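Local coordinates for quinone oxidoreductase 1 (Escherichia coli, PDB 1QOR), which catalyses the one-electron reduction of quinones to semiquinones by NADPH, acting as a homodimer within the zinc-containing alcohol dehydrogenase family, at residues A[130-133]-A[137-140]; A[144-149]-A[236-241]; A[85-90]-A[99-104]. All blocks are in the same frame, centred on the assembly; numbering follows the deposited sequence.

Contact 1 of 3, residues A[130-133]-A[137-140]; sequences YLLR and EIKP. With NDP (NADPH dihydro-nicotinamide-adenine-dinucleotide phosphate), chain D.
At the C-terminal end of helix 115-135 the chain folds back on itself, and Leu-132 and Arg-133 of the last turns meet Glu-137 and Ile-138 of the loop leading to strand 143-146. The carbonyl oxygen Leu-132 O takes the backbone N of Ile-138 at 3.1 Å in a nearly straight bond (165°). Arg-133 grips that same oxygen side-on: its chain curls back at CG and CD (chi2 -86°, chi3 72°), and both NE and NH2 lie 3.0 Å from Leu-132 O, which sits somewhat out of the guanidinium plane. NH2 also makes a short, strongly bent and weak bond to Ile-138 O. Were Arg-133 cut back to an alanine, Leu-132 O would probably lose the two side-chain N-H groups that grip it, and the Glu-137 carboxylate a nearby opposite charge, OE2 lying 4.3 Å from Arg-133 NH1. Leucine and isoleucine suit the inner side, where Leu-132 CD2 meets Ile-138 CG1 at 4.0 Å. At the other end of 130-133, Tyr-130 OH donates to the nicotinamide oxygen O7N of NADPH (2.6 Å), and its ring stacks with Tyr-269. Leu-132 and Ile-138 both rest on Tyr-214 of strand 210-215, while Ile-138 also reaches Val-212.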
loop_
_atom_site.group_PDB
_atom_site.type_symbol
_atom_site.label_atom_id
_atom_site.label_comp_id
_atom_site.label_asym_id
_atom_site.label_seq_id
_atom_site.Cartn_x
_atom_site.Cartn_y
_atom_site.Cartn_z
ATOM N N TYR A 130 -10.309 12.541 6.905
ATOM C CA TYR A 130 -9.382 11.430 7.181
ATOM C C TYR A 130 -8.334 11.303 6.075
ATOM O O TYR A 130 -7.167 11.018 6.338
ATOM C CB TYR A 130 -10.093 10.087 7.482
ATOM C CG TYR A 130 -10.483 9.276 6.262
ATOM C CD1 TYR A 130 -9.531 8.589 5.507
ATOM C CD2 TYR A 130 -11.819 9.167 5.883
ATOM C CE1 TYR A 130 -9.931 7.798 4.385
ATOM C CE2 TYR A 130 -12.211 8.404 4.788
ATOM C CZ TYR A 130 -11.275 7.716 4.039
ATOM O OH TYR A 130 -11.718 6.947 2.949
ATOM N N LEU A 131 -8.734 11.541 4.839
ATOM C CA LEU A 131 -7.775 11.494 3.745
ATOM C C LEU A 131 -6.546 12.427 3.899
ATOM O O LEU A 131 -5.419 11.982 3.751
ATOM C CB LEU A 131 -8.478 11.837 2.444
ATOM C CG LEU A 131 -9.359 10.776 1.792
ATOM C CD1 LEU A 131 -9.941 11.352 0.504
ATOM C CD2 LEU A 131 -8.542 9.528 1.499
ATOM N N LEU A 132 -6.763 13.695 4.257
ATOM C CA LEU A 132 -5.690 14.705 4.360
ATOM C C LEU A 132 -4.998 14.807 5.707
ATOM O O LEU A 132 -3.924 15.449 5.834
ATOM C CB LEU A 132 -6.255 16.084 4.011
ATOM C CG LEU A 132 -6.938 16.235 2.647
ATOM C CD1 LEU A 132 -7.232 17.702 2.357
ATOM C CD2 LEU A 132 -6.035 15.706 1.577
ATOM N N ARG A 133 -5.650 14.247 6.725
ATOM C CA ARG A 133 -5.123 14.294 8.062
ATOM C C ARG A 133 -4.740 12.931 8.634
ATOM O O ARG A 133 -3.873 12.875 9.479
ATOM C CB ARG A 133 -6.141 14.963 8.988
ATOM C CG ARG A 133 -6.809 16.269 8.414
ATOM C CD ARG A 133 -5.958 17.490 8.697
ATOM N NE ARG A 133 -4.783 17.464 7.856
ATOM C CZ ARG A 133 -3.554 17.847 8.206
ATOM N NH1 ARG A 133 -3.302 18.335 9.426
ATOM N NH2 ARG A 133 -2.565 17.633 7.340
ATOM N N GLU A 137 -0.552 12.592 6.257
ATOM C CA GLU A 137 -0.669 13.933 6.784
ATOM C C GLU A 137 -0.087 15.021 5.878
ATOM O O GLU A 137 1.106 15.233 5.844
ATOM C CB GLU A 137 -0.018 13.984 8.136
ATOM C CG GLU A 137 -0.225 15.275 8.819
ATOM C CD GLU A 137 0.374 15.270 10.209
ATOM O OE1 GLU A 137 1.534 14.807 10.354
ATOM O OE2 GLU A 137 -0.324 15.711 11.158
ATOM N N ILE A 138 -0.946 15.729 5.164
ATOM C CA ILE A 138 -0.540 16.803 4.258
ATOM C C ILE A 138 0.057 17.963 5.065
ATOM O O ILE A 138 -0.456 18.296 6.115
ATOM C CB ILE A 138 -1.779 17.256 3.422
ATOM C CG1 ILE A 138 -2.106 16.219 2.334
ATOM C CG2 ILE A 138 -1.583 18.609 2.802
ATOM C CD1 ILE A 138 -1.004 16.013 1.315
ATOM N N LYS A 139 1.205 18.488 4.629
ATOM C CA LYS A 139 1.883 19.610 5.296
ATOM C C LYS A 139 1.796 20.902 4.487
ATOM O O LYS A 139 1.605 20.872 3.280
ATOM C CB LYS A 139 3.369 19.332 5.436
ATOM C CG LYS A 139 3.763 18.126 6.226
ATOM C CD LYS A 139 4.697 17.277 5.344
ATOM N N PRO A 140 2.062 22.047 5.128
ATOM C CA PRO A 140 2.039 23.372 4.491
ATOM C C PRO A 140 3.027 23.378 3.330
ATOM O O PRO A 140 4.086 22.812 3.442
ATOM C CB PRO A 140 2.508 24.286 5.614
ATOM C CG PRO A 140 1.982 23.590 6.858
ATOM C CD PRO A 140 2.286 22.152 6.579
HETATM P PA NDP D . -18.276 13.401 -7.726
HETATM O O1A NDP D . -19.280 14.464 -7.468
HETATM O O2A NDP D . -16.837 13.723 -7.533
HETATM O O5B NDP D . -18.509 12.745 -9.111
HETATM C C5B NDP D . -17.584 11.884 -9.721
HETATM C C4B NDP D . -16.698 12.690 -10.623
HETATM O O4B NDP D . -15.673 11.758 -10.938
HETATM C C3B NDP D . -17.278 13.126 -11.975
HETATM O O3B NDP D . -18.005 14.373 -11.814
HETATM C C2B NDP D . -16.057 13.091 -12.883
HETATM O O2B NDP D . -15.475 14.388 -12.892
HETATM C C1B NDP D . -15.106 12.003 -12.217
HETATM N N9A NDP D . -15.060 10.904 -13.194
HETATM C C8A NDP D . -14.010 10.485 -13.901
HETATM N N7A NDP D . -14.381 9.491 -14.718
HETATM C C5A NDP D . -15.664 9.329 -14.485
HETATM C C6A NDP D . -16.485 8.416 -15.134
HETATM N N6A NDP D . -16.047 7.588 -16.074
HETATM N N1A NDP D . -17.766 8.427 -14.762
HETATM C C2A NDP D . -18.255 9.269 -13.809
HETATM N N3A NDP D . -17.456 10.145 -13.196
HETATM C C4A NDP D . -16.135 10.191 -13.539
HETATM O O3 NDP D . -18.651 12.300 -6.641
HETATM P PN NDP D . -18.550 12.179 -5.069
HETATM O O1N NDP D . -17.996 13.429 -4.434
HETATM O O2N NDP D . -19.850 11.607 -4.550
HETATM O O5D NDP D . -17.419 10.985 -4.989
HETATM C C5D NDP D . -16.122 11.053 -5.565
HETATM C C4D NDP D . -15.432 9.732 -5.494
HETATM O O4D NDP D . -15.060 9.431 -4.130
HETATM C C3D NDP D . -16.289 8.568 -5.977
HETATM O O3D NDP D . -15.495 7.663 -6.750
HETATM C C2D NDP D . -16.736 7.937 -4.640
HETATM O O2D NDP D . -17.099 6.588 -4.796
HETATM C C1D NDP D . -15.516 8.065 -3.774
HETATM N N1N NDP D . -15.633 8.195 -2.296
HETATM C C2N NDP D . -14.846 7.415 -1.486
HETATM C C3N NDP D . -14.964 7.561 -0.115
HETATM C C7N NDP D . -14.088 6.748 0.829
HETATM O O7N NDP D . -14.152 6.901 2.043
HETATM N N7N NDP D . -13.277 5.898 0.234
HETATM C C4N NDP D . -15.842 8.471 0.449
HETATM C C5N NDP D . -16.635 9.261 -0.393
HETATM C C6N NDP D . -16.525 9.105 -1.764
HETATM P P2B NDP D . -14.612 14.931 -14.208
HETATM O O1X NDP D . -13.962 16.172 -13.733
HETATM O O2X NDP D . -13.653 13.863 -14.521
HETATM O O3X NDP D . -15.647 15.114 -15.243
#

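Contact 2 of 3, residues A[144-149]-A[236-241]. With NDP (NADPH dihydro-nicotinamide-adenine-dinucleotide phosphate), chain D.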
loop_
_atom_site.group_PDB
_atom_site.type_symbol
_atom_site.label_atom_id
_atom_site.label_comp_id
_atom_site.label_asym_id
_atom_site.label_seq_id
_atom_site.Cartn_x
_atom_site.Cartn_y
_atom_site.Cartn_z
ATOM N N PHE A 144 0.657 18.020 -4.087
ATOM C CA PHE A 144 0.194 16.648 -4.185
ATOM C C PHE A 144 -0.917 16.669 -5.214
ATOM O O PHE A 144 -1.483 17.746 -5.490
ATOM C CB PHE A 144 -0.323 16.134 -2.832
ATOM C CG PHE A 144 -1.501 16.896 -2.301
ATOM C CD1 PHE A 144 -1.326 18.116 -1.618
ATOM C CD2 PHE A 144 -2.808 16.395 -2.454
ATOM C CE1 PHE A 144 -2.430 18.815 -1.092
ATOM C CE2 PHE A 144 -3.912 17.103 -1.924
ATOM C CZ PHE A 144 -3.709 18.315 -1.240
ATOM N N LEU A 145 -1.230 15.500 -5.767
ATOM C CA LEU A 145 -2.261 15.381 -6.778
ATOM C C LEU A 145 -3.614 14.874 -6.212
ATOM O O LEU A 145 -3.646 13.979 -5.329
ATOM C CB LEU A 145 -1.740 14.487 -7.909
ATOM C CG LEU A 145 -2.635 14.221 -9.119
ATOM C CD1 LEU A 145 -2.795 15.476 -9.910
ATOM C CD2 LEU A 145 -1.997 13.104 -9.977
ATOM N N PHE A 146 -4.728 15.409 -6.735
ATOM C CA PHE A 146 -6.046 15.027 -6.253
ATOM C C PHE A 146 -6.953 15.030 -7.456
ATOM O O PHE A 146 -7.191 16.076 -8.043
ATOM C CB PHE A 146 -6.522 16.017 -5.185
ATOM C CG PHE A 146 -7.613 15.490 -4.282
ATOM C CD1 PHE A 146 -8.923 15.316 -4.757
ATOM C CD2 PHE A 146 -7.338 15.169 -2.953
ATOM C CE1 PHE A 146 -9.950 14.823 -3.907
ATOM C CE2 PHE A 146 -8.342 14.679 -2.099
ATOM C CZ PHE A 146 -9.659 14.507 -2.585
ATOM N N HIS A 147 -7.447 13.855 -7.832
ATOM C CA HIS A 147 -8.296 13.683 -8.997
ATOM C C HIS A 147 -9.712 14.122 -8.851
ATOM O O HIS A 147 -10.241 14.150 -7.758
ATOM C CB HIS A 147 -8.266 12.231 -9.439
ATOM C CG HIS A 147 -6.960 11.820 -10.048
ATOM N ND1 HIS A 147 -6.713 11.882 -11.402
ATOM C CD2 HIS A 147 -5.841 11.305 -9.492
ATOM C CE1 HIS A 147 -5.506 11.409 -11.655
ATOM N NE2 HIS A 147 -4.957 11.051 -10.511
ATOM N N ALA A 148 -10.331 14.467 -9.969
ATOM C CA ALA A 148 -11.735 14.886 -9.984
ATOM C C ALA A 148 -11.966 16.006 -8.944
ATOM O O ALA A 148 -12.854 15.924 -8.061
ATOM C CB ALA A 148 -12.649 13.626 -9.722
ATOM N N ALA A 149 -11.159 17.062 -9.072
ATOM C CA ALA A 149 -11.157 18.190 -8.157
ATOM C C ALA A 149 -12.367 19.137 -8.138
ATOM O O ALA A 149 -12.497 19.930 -7.220
ATOM C CB ALA A 149 -9.872 18.974 -8.325
ATOM N N VAL A 236 -3.240 6.591 -3.013
ATOM C CA VAL A 236 -4.501 6.408 -2.297
ATOM C C VAL A 236 -5.646 6.194 -3.282
ATOM O O VAL A 236 -6.104 7.134 -3.944
ATOM C CB VAL A 236 -4.802 7.596 -1.342
ATOM C CG1 VAL A 236 -6.077 7.297 -0.465
ATOM C CG2 VAL A 236 -3.582 7.856 -0.421
ATOM N N SER A 237 -6.031 4.931 -3.488
ATOM C CA SER A 237 -7.135 4.596 -4.396
ATOM C C SER A 237 -8.409 4.591 -3.531
ATOM O O SER A 237 -8.594 3.703 -2.693
ATOM C CB SER A 237 -6.889 3.224 -4.990
ATOM O OG SER A 237 -7.870 2.935 -5.970
ATOM N N PHE A 238 -9.287 5.587 -3.695
ATOM C CA PHE A 238 -10.445 5.672 -2.813
ATOM C C PHE A 238 -11.768 5.822 -3.514
ATOM O O PHE A 238 -12.748 6.213 -2.894
ATOM C CB PHE A 238 -10.218 6.789 -1.754
ATOM C CG PHE A 238 -10.393 8.210 -2.274
ATOM C CD1 PHE A 238 -9.352 8.860 -2.923
ATOM C CD2 PHE A 238 -11.596 8.898 -2.064
ATOM C CE1 PHE A 238 -9.484 10.180 -3.361
ATOM C CE2 PHE A 238 -11.765 10.214 -2.495
ATOM C CZ PHE A 238 -10.705 10.868 -3.148
ATOM N N GLY A 239 -11.801 5.515 -4.803
ATOM C CA GLY A 239 -13.035 5.614 -5.559
ATOM C C GLY A 239 -12.965 4.687 -6.770
ATOM O O GLY A 239 -11.905 4.154 -7.085
ATOM N N ASN A 240 -14.114 4.436 -7.403
ATOM C CA ASN A 240 -14.201 3.583 -8.590
ATOM C C ASN A 240 -15.094 4.322 -9.606
ATOM O O ASN A 240 -15.871 3.655 -10.304
ATOM C CB ASN A 240 -14.918 2.238 -8.295
ATOM C CG ASN A 240 -14.651 1.703 -6.917
ATOM O OD1 ASN A 240 -15.580 1.483 -6.151
ATOM N ND2 ASN A 240 -13.396 1.509 -6.578
ATOM N N SER A 241 -14.946 5.649 -9.751
ATOM C CA SER A 241 -15.806 6.404 -10.657
ATOM C C SER A 241 -15.821 5.909 -12.077
ATOM O O SER A 241 -16.885 5.851 -12.704
ATOM C CB SER A 241 -15.485 7.877 -10.620
ATOM O OG SER A 241 -15.686 8.382 -9.303
HETATM P PA NDP D . -18.276 13.401 -7.726
HETATM O O1A NDP D . -19.280 14.464 -7.468
HETATM O O2A NDP D . -16.837 13.723 -7.533
HETATM O O5B NDP D . -18.509 12.745 -9.111
HETATM C C5B NDP D . -17.584 11.884 -9.721
HETATM C C4B NDP D . -16.698 12.690 -10.623
HETATM O O4B NDP D . -15.673 11.758 -10.938
HETATM C C3B NDP D . -17.278 13.126 -11.975
HETATM O O3B NDP D . -18.005 14.373 -11.814
HETATM C C2B NDP D . -16.057 13.091 -12.883
HETATM O O2B NDP D . -15.475 14.388 -12.892
HETATM C C1B NDP D . -15.106 12.003 -12.217
HETATM N N9A NDP D . -15.060 10.904 -13.194
HETATM C C8A NDP D . -14.010 10.485 -13.901
HETATM N N7A NDP D . -14.381 9.491 -14.718
HETATM C C5A NDP D . -15.664 9.329 -14.485
HETATM C C6A NDP D . -16.485 8.416 -15.134
HETATM N N6A NDP D . -16.047 7.588 -16.074
HETATM N N1A NDP D . -17.766 8.427 -14.762
HETATM C C2A NDP D . -18.255 9.269 -13.809
HETATM N N3A NDP D . -17.456 10.145 -13.196
HETATM C C4A NDP D . -16.135 10.191 -13.539
HETATM O O3 NDP D . -18.651 12.300 -6.641
HETATM P PN NDP D . -18.550 12.179 -5.069
HETATM O O1N NDP D . -17.996 13.429 -4.434
HETATM O O2N NDP D . -19.850 11.607 -4.550
HETATM O O5D NDP D . -17.419 10.985 -4.989
HETATM C C5D NDP D . -16.122 11.053 -5.565
HETATM C C4D NDP D . -15.432 9.732 -5.494
HETATM O O4D NDP D . -15.060 9.431 -4.130
HETATM C C3D NDP D . -16.289 8.568 -5.977
HETATM O O3D NDP D . -15.495 7.663 -6.750
HETATM C C2D NDP D . -16.736 7.937 -4.640
HETATM O O2D NDP D . -17.099 6.588 -4.796
HETATM C C1D NDP D . -15.516 8.065 -3.774
HETATM N N1N NDP D . -15.633 8.195 -2.296
HETATM C C2N NDP D . -14.846 7.415 -1.486
HETATM C C3N NDP D . -14.964 7.561 -0.115
HETATM C C7N NDP D . -14.088 6.748 0.829
HETATM O O7N NDP D . -14.152 6.901 2.043
HETATM N N7N NDP D . -13.277 5.898 0.234
HETATM C C4N NDP D . -15.842 8.471 0.449
HETATM C C5N NDP D . -16.635 9.261 -0.393
HETATM C C6N NDP D . -16.525 9.105 -1.764
HETATM P P2B NDP D . -14.612 14.931 -14.208
HETATM O O1X NDP D . -13.962 16.172 -13.733
HETATM O O2X NDP D . -13.653 13.863 -14.521
HETATM O O3X NDP D . -15.647 15.114 -15.243
#
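Phe-146 and Phe-238 alone join the two segments, and they do so through the far ends of their rings, CZ to CZ at 3.8 Å. The pair is an offset edge-to-face stack in which Phe-238 turns its edge to the face of Phe-146, with centroids 5.8 Å apart and planes at 62°. Phe-238 holds its ring between its backbone N and carbonyl carbon (chi1 76°), which aims CZ across at Phe-146. Long aromatic side chains suit this place, since the backbones are far apart: the CA atoms of Phe-146 and Val-236 are 9.6 Å from each other. The reason lies in the Rossmann fold, whose parallel sheet places strand 210-215 between 143-146 and 233-237. Tyr-214 of that middle strand touches both rings, and Val-153 and Ala-157 of helix 152-164 press on Phe-146.

Beyond the rings the two segments stay apart, with no further side-chain contact between them, and NADPH lies along this looser side. The edge of Phe-238 meets the nicotinamide, CD2 to C2N at 3.6 Å. Gly-239 passes close to the nicotinamide ribose, where a CB would collide with O3D. Ser-241, small and polar, shares a hydrogen bond between OG and that hydroxyl O3D (2.7 Å). From the other segment, Ala-148 sets its methyl CB against the adenosine ribose, 3.8 Å from O4B.

Contact 3 of 3, residues A[85-90]-A[99-104]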
loop_
_atom_site.group_PDB
_atom_site.type_symbol
_atom_site.label_atom_id
_atom_site.label_comp_id
_atom_site.label_asym_id
_atom_site.label_seq_id
_atom_site.Cartn_x
_atom_site.Cartn_y
_atom_site.Cartn_z
ATOM N N VAL A 85 -29.969 16.891 13.545
ATOM C CA VAL A 85 -28.813 15.996 13.384
ATOM C C VAL A 85 -28.466 15.694 11.932
ATOM O O VAL A 85 -29.284 15.919 11.020
ATOM C CB VAL A 85 -29.066 14.611 14.078
ATOM C CG1 VAL A 85 -29.382 14.778 15.533
ATOM C CG2 VAL A 85 -30.197 13.890 13.383
ATOM N N VAL A 86 -27.237 15.219 11.725
ATOM C CA VAL A 86 -26.794 14.775 10.411
ATOM C C VAL A 86 -26.183 13.393 10.643
ATOM O O VAL A 86 -25.584 13.117 11.698
ATOM C CB VAL A 86 -25.532 15.509 9.799
ATOM C CG1 VAL A 86 -25.775 15.919 8.361
ATOM C CG2 VAL A 86 -24.894 16.518 10.707
ATOM N N TYR A 87 -26.176 12.589 9.601
ATOM C CA TYR A 87 -25.533 11.294 9.690
ATOM C C TYR A 87 -25.011 10.925 8.304
ATOM O O TYR A 87 -25.583 11.347 7.282
ATOM C CB TYR A 87 -26.484 10.227 10.247
ATOM C CG TYR A 87 -27.799 10.145 9.553
ATOM C CD1 TYR A 87 -27.984 9.318 8.450
ATOM C CD2 TYR A 87 -28.878 10.904 10.010
ATOM C CE1 TYR A 87 -29.226 9.252 7.819
ATOM C CE2 TYR A 87 -30.109 10.848 9.397
ATOM C CZ TYR A 87 -30.290 10.023 8.302
ATOM O OH TYR A 87 -31.561 10.000 7.716
ATOM N N ALA A 88 -23.896 10.187 8.283
ATOM C CA ALA A 88 -23.252 9.745 7.037
ATOM C C ALA A 88 -23.210 8.215 6.894
ATOM O O ALA A 88 -22.989 7.677 5.787
ATOM C CB ALA A 88 -21.824 10.271 6.997
ATOM N N GLN A 89 -23.399 7.518 8.014
ATOM C CA GLN A 89 -23.265 6.057 8.023
ATOM C C GLN A 89 -24.476 5.310 8.567
ATOM O O GLN A 89 -24.340 4.540 9.496
ATOM C CB GLN A 89 -22.044 5.696 8.890
ATOM C CG GLN A 89 -20.744 6.327 8.437
ATOM C CD GLN A 89 -19.759 6.513 9.585
ATOM O OE1 GLN A 89 -19.992 7.321 10.522
ATOM N NE2 GLN A 89 -18.655 5.756 9.537
ATOM N N SER A 90 -25.662 5.548 8.039
ATOM C CA SER A 90 -26.803 4.851 8.570
ATOM C C SER A 90 -26.923 3.566 7.770
ATOM O O SER A 90 -26.235 3.390 6.766
ATOM C CB SER A 90 -28.051 5.687 8.334
ATOM O OG SER A 90 -28.374 5.678 6.947
ATOM N N HIS A 99 -36.175 7.996 8.562
ATOM C CA HIS A 99 -35.251 6.877 8.612
ATOM C C HIS A 99 -34.827 6.621 10.054
ATOM O O HIS A 99 -34.786 7.545 10.867
ATOM C CB HIS A 99 -34.034 7.182 7.699
ATOM C CG HIS A 99 -33.148 5.990 7.421
ATOM N ND1 HIS A 99 -33.643 4.728 7.151
ATOM C CD2 HIS A 99 -31.797 5.882 7.346
ATOM C CE1 HIS A 99 -32.637 3.901 6.921
ATOM N NE2 HIS A 99 -31.505 4.576 7.032
ATOM N N ASN A 100 -34.617 5.366 10.422
ATOM C CA ASN A 100 -34.157 5.098 11.789
ATOM C C ASN A 100 -32.643 4.895 11.695
ATOM O O ASN A 100 -32.166 4.288 10.744
ATOM C CB ASN A 100 -34.867 3.880 12.420
ATOM C CG ASN A 100 -36.355 4.099 12.593
ATOM O OD1 ASN A 100 -36.794 5.141 13.056
ATOM N ND2 ASN A 100 -37.139 3.120 12.205
ATOM N N ILE A 101 -31.895 5.414 12.665
ATOM C CA ILE A 101 -30.451 5.345 12.625
ATOM C C ILE A 101 -29.877 5.048 14.008
ATOM O O ILE A 101 -30.394 5.536 15.014
ATOM C CB ILE A 101 -29.836 6.762 12.155
ATOM C CG1 ILE A 101 -30.374 7.184 10.801
ATOM C CG2 ILE A 101 -28.303 6.720 12.095
ATOM C CD1 ILE A 101 -31.497 8.171 10.913
ATOM N N ILE A 102 -28.799 4.263 14.047
ATOM C CA ILE A 102 -28.108 3.974 15.303
ATOM C C ILE A 102 -27.623 5.352 15.755
ATOM O O ILE A 102 -26.921 6.040 15.019
ATOM C CB ILE A 102 -26.876 3.021 15.105
ATOM C CG1 ILE A 102 -27.316 1.556 15.086
ATOM C CG2 ILE A 102 -25.886 3.162 16.243
ATOM C CD1 ILE A 102 -28.378 1.232 14.049
ATOM N N ALA A 103 -28.013 5.732 16.965
ATOM C CA ALA A 103 -27.689 7.013 17.548
ATOM C C ALA A 103 -26.203 7.380 17.672
ATOM O O ALA A 103 -25.875 8.564 17.769
ATOM C CB ALA A 103 -28.403 7.165 18.884
ATOM N N ASP A 104 -25.303 6.407 17.731
ATOM C CA ASP A 104 -23.873 6.729 17.832
ATOM C C ASP A 104 -23.321 7.246 16.540
ATOM O O ASP A 104 -22.210 7.745 16.513
ATOM C CB ASP A 104 -23.042 5.507 18.155
ATOM C CG ASP A 104 -23.156 5.096 19.566
ATOM O OD1 ASP A 104 -23.582 5.917 20.411
ATOM O OD2 ASP A 104 -22.813 3.928 19.825
#
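The methyl CD1 of Ile-101 lies over one face of the Tyr-87 ring, 3.7 Å from its centroid and 27° off the normal. This CH-pi contact, the main apolar one, is displaced toward the phenol end, where Ile-101 CD1 is 3.4 Å from Tyr-87 CE2. Ile-101 CG1 lies over the same ring and also touches Ser-90 CB at 3.7 Å. A branched aliphatic chain thus serves two neighbours, while serine is slim enough to sit close beside it. Tyr-87 OH adds a van der Waals contact with His-99 CB at 3.7 Å.

Both segments belong to the GroES-like domain of the alcohol dehydrogenase family. Strands 84-87 and 98-102 are not paired with each other: in the curled mixed sheet 84-87 pairs with 65-72 and 106-108, and 98-102 with 30-35, so the two meet through side chains.

The polar groups gather at His-99. Its CG lies anti to the backbone N (chi1 -167°), carrying the imidazole to Ser-90, whose OG approaches in the ring plane, 3.3 Å from His-99 NE2. That nitrogen is hydrogen-bonded to Ala-91 O. Tyr-87 OH is hydrogen-bonded to Asn-35 ND2 of strand 30-35.

Contacts 1 and 2 share the cofactor-binding half and both reach NADPH; they also touch directly, Ile-138 packing on Phe-144 and Leu-131 on Phe-238 and Val-236. Contact 3 stands apart in the GroES-like domain, its centre about 27 Å from those of the other two, although helix 115-135, which carries part of contact 1, covers its Val-86 and Ala-88 without the two contacts touching. Contacts 2 and 3 are buried, and their segments meet through side chains: two aromatic rings in contact 2, a methyl over a phenol in contact 3. Contact 1 is only partly buried, and backbone and guanidinium hydrogen bonds do most of the joining. Its loop leads into strand 143-146 of contact 2.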